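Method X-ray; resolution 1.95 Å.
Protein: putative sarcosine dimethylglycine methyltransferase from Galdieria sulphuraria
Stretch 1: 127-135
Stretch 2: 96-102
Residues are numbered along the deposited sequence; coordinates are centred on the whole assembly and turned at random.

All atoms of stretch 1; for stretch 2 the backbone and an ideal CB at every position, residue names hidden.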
# COMPACT_ATOMS: atom_id res chain seq x y z
N GLN A 127 -32.91 4.51 -9.73
CA GLN A 127 -33.08 3.29 -10.55
C GLN A 127 -32.58 2.03 -9.80
O GLN A 127 -33.16 0.95 -9.91
CB GLN A 127 -32.28 3.38 -11.86
CG GLN A 127 -32.88 4.25 -12.97
CD GLN A 127 -32.05 4.22 -14.26
OE1 GLN A 127 -31.36 3.22 -14.55
NE2 GLN A 127 -32.10 5.32 -15.03
N ALA A 128 -31.49 2.20 -9.02
CA ALA A 128 -30.90 1.08 -8.27
C ALA A 128 -31.76 0.67 -7.08
O ALA A 128 -31.58 -0.41 -6.54
CB ALA A 128 -29.48 1.45 -7.80
N GLY A 129 -32.67 1.54 -6.68
CA GLY A 129 -33.43 1.33 -5.46
C GLY A 129 -32.54 1.58 -4.25
O GLY A 129 -32.75 0.98 -3.21
N LEU A 130 -31.55 2.47 -4.37
CA LEU A 130 -30.63 2.73 -3.26
C LEU A 130 -30.76 4.12 -2.64
O LEU A 130 -29.89 4.57 -1.86
CB LEU A 130 -29.17 2.47 -3.70
CG LEU A 130 -28.84 1.04 -4.18
CD1 LEU A 130 -27.42 0.98 -4.83
CD2 LEU A 130 -28.97 0.00 -3.02
N ALA A 131 -31.85 4.81 -2.98
CA ALA A 131 -32.00 6.21 -2.61
C ALA A 131 -32.20 6.43 -1.10
O ALA A 131 -31.92 7.51 -0.58
CB ALA A 131 -33.10 6.85 -3.41
N ASP A 132 -32.65 5.40 -0.37
CA ASP A 132 -32.71 5.51 1.09
C ASP A 132 -31.33 5.40 1.73
O ASP A 132 -31.18 5.75 2.89
CB ASP A 132 -33.60 4.43 1.68
CG ASP A 132 -35.05 4.56 1.23
OD1 ASP A 132 -35.51 5.70 0.94
OD2 ASP A 132 -35.72 3.51 1.17
N ASN A 133 -30.33 4.90 1.00
CA ASN A 133 -28.98 4.75 1.56
C ASN A 133 -27.98 5.76 1.07
O ASN A 133 -26.95 5.97 1.70
CB ASN A 133 -28.42 3.33 1.34
CG ASN A 133 -28.96 2.30 2.35
OD1 ASN A 133 -28.20 1.73 3.18
ND2 ASN A 133 -30.27 2.04 2.28
N ILE A 134 -28.28 6.40 -0.06
CA ILE A 134 -27.32 7.35 -0.66
C ILE A 134 -27.97 8.73 -0.85
O ILE A 134 -29.02 8.86 -1.50
CB ILE A 134 -26.73 6.84 -2.01
CG1 ILE A 134 -26.17 5.41 -1.87
CG2 ILE A 134 -25.61 7.82 -2.53
CD1 ILE A 134 -25.88 4.73 -3.25
N THR A 135 -27.34 9.75 -0.28
CA THR A 135 -27.78 11.11 -0.52
C THR A 135 -26.73 11.84 -1.33
O THR A 135 -25.55 11.55 -1.21
CB THR A 135 -28.09 11.89 0.77
OG1 THR A 135 -26.86 12.17 1.43
CG2 THR A 135 -28.97 11.10 1.67
N UNK A 96 -18.69 4.50 -6.44
CA UNK A 96 -18.12 3.98 -5.19
C UNK A 96 -19.19 3.88 -4.14
O UNK A 96 -19.18 2.94 -3.36
CB UNK A 96 -16.98 4.86 -4.69
N UNK A 97 -20.07 4.89 -4.06
CA UNK A 97 -21.10 4.91 -3.05
C UNK A 97 -22.03 3.70 -3.24
O UNK A 97 -22.33 2.99 -2.28
CB UNK A 97 -21.88 6.22 -3.11
N UNK A 98 -22.46 3.46 -4.48
CA UNK A 98 -23.27 2.29 -4.77
C UNK A 98 -22.53 0.98 -4.47
O UNK A 98 -23.12 0.08 -3.87
CB UNK A 98 -23.71 2.32 -6.24
N UNK A 99 -21.26 0.89 -4.88
CA UNK A 99 -20.39 -0.27 -4.54
C UNK A 99 -20.35 -0.54 -3.01
O UNK A 99 -20.58 -1.67 -2.55
CB UNK A 99 -18.97 -0.02 -5.05
N UNK A 100 -20.08 0.49 -2.22
CA UNK A 100 -20.00 0.31 -0.76
C UNK A 100 -21.35 -0.06 -0.10
O UNK A 100 -21.41 -0.88 0.84
CB UNK A 100 -19.47 1.60 -0.12
N UNK A 101 -22.42 0.58 -0.57
CA UNK A 101 -23.76 0.32 -0.04
C UNK A 101 -24.14 -1.16 -0.33
O UNK A 101 -24.53 -1.88 0.59
CB UNK A 101 -24.78 1.28 -0.66
N UNK A 102 -24.00 -1.61 -1.59
CA UNK A 102 -24.35 -3.00 -1.93
C UNK A 102 -23.47 -4.00 -1.17
O UNK A 102 -23.93 -5.08 -0.80
CB UNK A 102 -24.21 -3.23 -3.44

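The backbone of 96-102 is one helical run: phi stays between -54° and -67° and psi between -35° and -51°, so glycine or proline is not called for, and choice rests on what each CB meets.

At position 96 the ideal CB finds no atom of stretch 1 within 5.5 Å. Nothing here discriminates among helix-compatible residues; the deposited one is Ala96, whose carbonyl O accepts from the backbone N of position 100 at 2.8 Å.

Position 97 points toward stretch 1, and its ideal CB already lies 4.1 Å from Ile134 CG2. An apolar neighbour so near suits a small side chain, though a larger apolar one turned aside is not excluded. The residue is Ala97; its CB packs against Ile134 CG2 at 4.1 Å.

Position 98 points sideways, with its ideal CB 4.2 Å from Leu130 CD1 and 4.4 Å from Ile134 CD1. The first carbons of any side chain should therefore be aliphatic, which fits leucine, methionine, lysine or arginine. It is Arg98, with chi1 m and chi2 t. Its CG lies 3.5 Å from Ile134 CD1 and 3.7 Å from Leu130 CD1, while the guanidinium finds its hydrogen bonds outside the two stretches.

Position 99 points away, and position 100 is out of reach; neither ideal CB has a stretch 1 atom within 5.5 Å, so the visible atoms leave both choices open. They are Phe99 and Leu100.

Position 101 points toward stretch 1, into a hollow lined by Ile134 CD1 (4.5 Å from the ideal CB), Asn133 CB (4.6 Å) and Leu130 CD1 (4.9 Å). These carbons favour a medium apolar residue: valine, isoleucine or leucine. Val101, chi1 t, has the largest covered area of the stretch. Its CG2 meets Ile134 CG1 at 3.6 Å; its CG1 lies 3.6 Å from Asn133 CB and 4.0 Å from Leu130 CD2.

Position 102 points sideways, its ideal CB 5.5 Å from Leu130 CD1. A short side chain would make little contact; a long one could reach back along Leu130 toward Ala128, whose carbonyl O near the helix end offers an acceptor. Lysine, arginine, glutamine or methionine are plausible. Arg102 is extended through chi2 and chi3 (both t), and its end comes nearer: Leu130 CD1 covers one face of the guanidinium, 3.9 Å from Arg102 CZ, and Arg102 NH2 lies 3.5 Å from Ala128 CB. No direct hydrogen bond joins the stretches; instead a water accepts from Arg102 NH1 at 2.5 Å and donates to Ala128 O at 2.8 Å.

Stretch 2, residues 96-102: AARFLVR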
# COMPACT_ATOMS: atom_id res chain seq x y z
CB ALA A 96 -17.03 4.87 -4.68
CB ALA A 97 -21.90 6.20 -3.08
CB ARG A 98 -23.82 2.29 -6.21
CG ARG A 98 -24.98 3.34 -6.34
CD ARG A 98 -25.54 3.41 -7.76
NE ARG A 98 -24.54 3.86 -8.75
CZ ARG A 98 -24.25 5.13 -9.04
NH1 ARG A 98 -24.86 6.12 -8.40
NH2 ARG A 98 -23.33 5.39 -10.01
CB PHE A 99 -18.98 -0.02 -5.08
CG PHE A 99 -17.94 -1.00 -4.59
CD1 PHE A 99 -17.79 -2.23 -5.23
CD2 PHE A 99 -17.09 -0.68 -3.54
CE1 PHE A 99 -16.82 -3.14 -4.79
CE2 PHE A 99 -16.10 -1.57 -3.10
CZ PHE A 99 -15.96 -2.79 -3.73
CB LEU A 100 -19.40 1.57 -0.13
CG LEU A 100 -17.93 1.90 -0.47
CD1 LEU A 100 -17.61 3.22 0.22
CD2 LEU A 100 -17.00 0.80 0.03
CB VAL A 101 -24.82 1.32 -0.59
CG1 VAL A 101 -26.27 0.87 -0.22
CG2 VAL A 101 -24.52 2.75 -0.08
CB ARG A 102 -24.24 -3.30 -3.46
CG ARG A 102 -25.08 -2.42 -4.42
CD ARG A 102 -24.83 -2.85 -5.88
NE ARG A 102 -25.36 -1.94 -6.91
CZ ARG A 102 -26.64 -1.94 -7.27
NH1 ARG A 102 -27.47 -2.78 -6.67
NH2 ARG A 102 -27.09 -1.13 -8.22
O HOH W 1 -29.92 -2.66 -6.70
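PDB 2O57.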